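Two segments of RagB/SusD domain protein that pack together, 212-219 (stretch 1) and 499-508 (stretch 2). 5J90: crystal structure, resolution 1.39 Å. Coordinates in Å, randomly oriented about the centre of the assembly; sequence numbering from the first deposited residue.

Stretch 1 212-219: MRIVKVKP
Stretch 2 (499-508) VWWDVNAPNF

Lys216, Trp500 and Trp501 cover the most surface, about half of the 617 Å² buried in this contact, whose touching residues are at least 282 apart in sequence. Stretch 1 leaves a helix at Ile214 (phi/psi -98/14), resumes helical angles through 215-217 without the regular bonds, and extends at Lys218 (-143/70). Ile214 O accepts from Lys218 N at 2.8 Å, a bond that spans the bend. Stretch 2 makes a type I turn from Val499 to Asp502, closed by Asp502 N to Val499 O at 2.9 Å, then runs extended from Val503 to Pro506. The register is set where Ile214 CA lies 5.2 Å from Trp501 CA.

The turn presents two indoles. Trp501 (chi1 p, chi2 -109°) lies under the aliphatic part of Arg213, whose t, p, p chain puts CG 3.5 Å from the centroid of the five-membered ring, almost on its normal. The guanidinium is 5.6 Å, from CZ, to the six-membered ring centroid, at most a weak cation-pi attraction; methylene packing is the closer contact. Trp500 (t, 81°) takes Val217 CG2 over one face, 3.7 Å from its five-membered ring centroid, while Lys218 CE meets the ring edge 3.7 Å from CZ2. Ile214 (p, t) adds CG2 at 3.6 Å from Trp500 CZ3.

Lys216 (m, t, m, t) points toward stretch 2 and serves two chemistries. Its CB packs 3.5 Å from Val503 CG1, and its ammonium donates from NZ to Ala505 O at 2.9 Å, the one direct hydrogen bond across the contact. Water 3, 2.7 Å from Lys216 NZ, links it to Asp502 OD1 at 2.7 Å; water 2 connects NZ with Asn507 OD1.

Between the backbones, water 1 donates to Arg213 O (2.8 Å) and Trp501 O (2.7 Å) and accepts from Lys216 N (2.9 Å), satisfying polar groups that do not meet directly.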

# COMPACT_ATOMS: atom_id res chain seq x y z
N MET A 212 6.44 14.78 -5.27
CA MET A 212 6.89 14.35 -3.95
C MET A 212 5.84 13.48 -3.28
O MET A 212 6.18 12.55 -2.54
CB MET A 212 7.26 15.55 -3.07
CG MET A 212 8.27 15.20 -1.97
SD MET A 212 9.89 14.70 -2.62
CE MET A 212 10.43 16.26 -3.34
N ARG A 213 4.56 13.75 -3.54
CA ARG A 213 3.49 12.93 -2.97
C ARG A 213 3.68 11.45 -3.26
O ARG A 213 3.36 10.62 -2.41
CB ARG A 213 2.13 13.37 -3.51
CG ARG A 213 0.95 12.66 -2.83
CD ARG A 213 0.49 13.43 -1.58
NE ARG A 213 -0.32 14.58 -1.98
CZ ARG A 213 -0.08 15.84 -1.64
NH1 ARG A 213 -0.89 16.80 -2.09
NH2 ARG A 213 0.95 16.18 -0.86
N ILE A 214 4.18 11.14 -4.45
CA ILE A 214 4.22 9.74 -4.89
C ILE A 214 5.60 9.10 -4.69
O ILE A 214 5.85 8.01 -5.21
CB ILE A 214 3.74 9.59 -6.36
CG1 ILE A 214 4.71 10.24 -7.35
CG2 ILE A 214 2.33 10.16 -6.50
CD1 ILE A 214 4.42 9.89 -8.80
N VAL A 215 6.47 9.72 -3.91
CA VAL A 215 7.84 9.20 -3.79
C VAL A 215 7.94 7.81 -3.14
O VAL A 215 8.88 7.07 -3.43
CB VAL A 215 8.77 10.22 -3.09
CG1 VAL A 215 8.47 10.31 -1.60
CG2 VAL A 215 10.23 9.86 -3.33
N LYS A 216 6.99 7.45 -2.28
CA LYS A 216 7.02 6.12 -1.66
C LYS A 216 6.47 5.04 -2.58
O LYS A 216 6.94 3.90 -2.54
CB LYS A 216 6.31 6.09 -0.29
CG LYS A 216 6.85 7.11 0.70
CD LYS A 216 6.68 6.74 2.18
CE LYS A 216 5.24 6.55 2.55
NZ LYS A 216 5.12 6.41 4.05
N VAL A 217 5.47 5.36 -3.38
CA VAL A 217 4.83 4.36 -4.23
C VAL A 217 5.53 4.22 -5.59
O VAL A 217 5.62 3.12 -6.14
CB VAL A 217 3.30 4.64 -4.39
CG1 VAL A 217 3.06 5.90 -5.21
CG2 VAL A 217 2.59 3.45 -5.02
N LYS A 218 6.03 5.32 -6.13
CA LYS A 218 6.69 5.34 -7.43
C LYS A 218 7.88 6.30 -7.41
O LYS A 218 7.83 7.37 -8.03
CB LYS A 218 5.72 5.82 -8.53
CG LYS A 218 4.88 4.76 -9.25
CD LYS A 218 4.18 5.41 -10.46
CE LYS A 218 3.16 4.50 -11.15
NZ LYS A 218 2.48 5.21 -12.29
N PRO A 219 8.95 5.95 -6.69
CA PRO A 219 10.08 6.88 -6.60
C PRO A 219 10.69 7.25 -7.95
O PRO A 219 11.21 8.37 -8.06
CB PRO A 219 11.11 6.14 -5.72
CG PRO A 219 10.68 4.71 -5.75
CD PRO A 219 9.18 4.73 -5.89
N VAL A 499 -4.87 4.99 0.48
CA VAL A 499 -4.88 5.30 -0.95
C VAL A 499 -3.53 4.90 -1.56
O VAL A 499 -2.55 4.67 -0.84
CB VAL A 499 -5.20 6.79 -1.26
CG1 VAL A 499 -6.53 7.18 -0.62
CG2 VAL A 499 -4.08 7.72 -0.80
N TRP A 500 -3.50 4.80 -2.89
CA TRP A 500 -2.32 4.33 -3.62
C TRP A 500 -0.99 4.99 -3.22
O TRP A 500 -0.01 4.27 -3.00
CB TRP A 500 -2.61 4.46 -5.12
CG TRP A 500 -1.45 4.37 -6.07
CD1 TRP A 500 -0.84 3.24 -6.53
CD2 TRP A 500 -0.79 5.47 -6.71
NE1 TRP A 500 0.17 3.57 -7.41
CE2 TRP A 500 0.22 4.94 -7.54
CE3 TRP A 500 -0.97 6.86 -6.66
CZ2 TRP A 500 1.06 5.75 -8.31
CZ3 TRP A 500 -0.13 7.66 -7.42
CH2 TRP A 500 0.87 7.10 -8.23
N TRP A 501 -0.92 6.32 -3.11
CA TRP A 501 0.37 6.92 -2.77
C TRP A 501 0.74 6.75 -1.29
O TRP A 501 1.91 6.90 -0.93
CB TRP A 501 0.50 8.40 -3.20
CG TRP A 501 -0.57 9.35 -2.67
CD1 TRP A 501 -1.56 9.92 -3.41
CD2 TRP A 501 -0.72 9.85 -1.32
NE1 TRP A 501 -2.34 10.74 -2.62
CE2 TRP A 501 -1.84 10.72 -1.33
CE3 TRP A 501 -0.02 9.68 -0.12
CZ2 TRP A 501 -2.29 11.39 -0.19
CZ3 TRP A 501 -0.47 10.35 1.02
CH2 TRP A 501 -1.60 11.19 0.98
N ASP A 502 -0.24 6.42 -0.45
CA ASP A 502 -0.05 6.33 1.00
C ASP A 502 0.38 4.93 1.40
O ASP A 502 -0.16 4.33 2.33
CB ASP A 502 -1.36 6.74 1.70
CG ASP A 502 -1.20 6.95 3.20
OD1 ASP A 502 -0.06 7.20 3.65
OD2 ASP A 502 -2.24 6.89 3.90
N VAL A 503 1.38 4.40 0.70
CA VAL A 503 1.80 3.02 0.93
C VAL A 503 2.46 2.87 2.30
O VAL A 503 3.14 3.78 2.79
CB VAL A 503 2.74 2.56 -0.22
CG1 VAL A 503 3.95 3.44 -0.30
CG2 VAL A 503 3.14 1.10 -0.06
N ASN A 504 2.23 1.72 2.94
CA ASN A 504 2.94 1.43 4.18
C ASN A 504 4.40 1.07 3.91
O ASN A 504 4.75 -0.10 3.73
CB ASN A 504 2.26 0.30 4.95
CG ASN A 504 2.91 0.08 6.29
OD1 ASN A 504 3.05 1.01 7.07
ND2 ASN A 504 3.34 -1.14 6.55
N ALA A 505 5.23 2.10 3.88
CA ALA A 505 6.64 1.98 3.48
C ALA A 505 7.38 3.10 4.19
O ALA A 505 6.77 4.09 4.60
CB ALA A 505 6.79 2.13 1.97
N PRO A 506 8.70 2.95 4.35
CA PRO A 506 9.44 4.01 5.05
C PRO A 506 9.67 5.24 4.16
O PRO A 506 9.46 5.19 2.95
CB PRO A 506 10.77 3.32 5.37
CG PRO A 506 10.96 2.33 4.26
CD PRO A 506 9.55 1.82 3.96
N ASN A 507 10.12 6.33 4.77
CA ASN A 507 10.33 7.57 4.03
C ASN A 507 11.52 7.51 3.07
O ASN A 507 11.55 8.25 2.10
CB ASN A 507 10.52 8.76 4.98
CG ASN A 507 9.22 9.19 5.62
OD1 ASN A 507 8.16 9.15 5.00
ND2 ASN A 507 9.29 9.58 6.89
N PHE A 508 12.48 6.62 3.35
CA PHE A 508 13.67 6.51 2.51
C PHE A 508 13.98 5.06 2.22
O PHE A 508 13.53 4.18 2.96
CB PHE A 508 14.89 7.15 3.20
CG PHE A 508 14.74 8.63 3.43
CD1 PHE A 508 14.26 9.11 4.64
CD2 PHE A 508 15.07 9.53 2.44
CE1 PHE A 508 14.11 10.47 4.84
CE2 PHE A 508 14.93 10.90 2.65
CZ PHE A 508 14.44 11.36 3.85
OXT PHE A 508 14.70 4.76 1.26
O HOH W 1 4.16 7.99 -2.06
O HOH W 2 6.23 7.66 6.54
O HOH W 3 2.45 6.40 4.02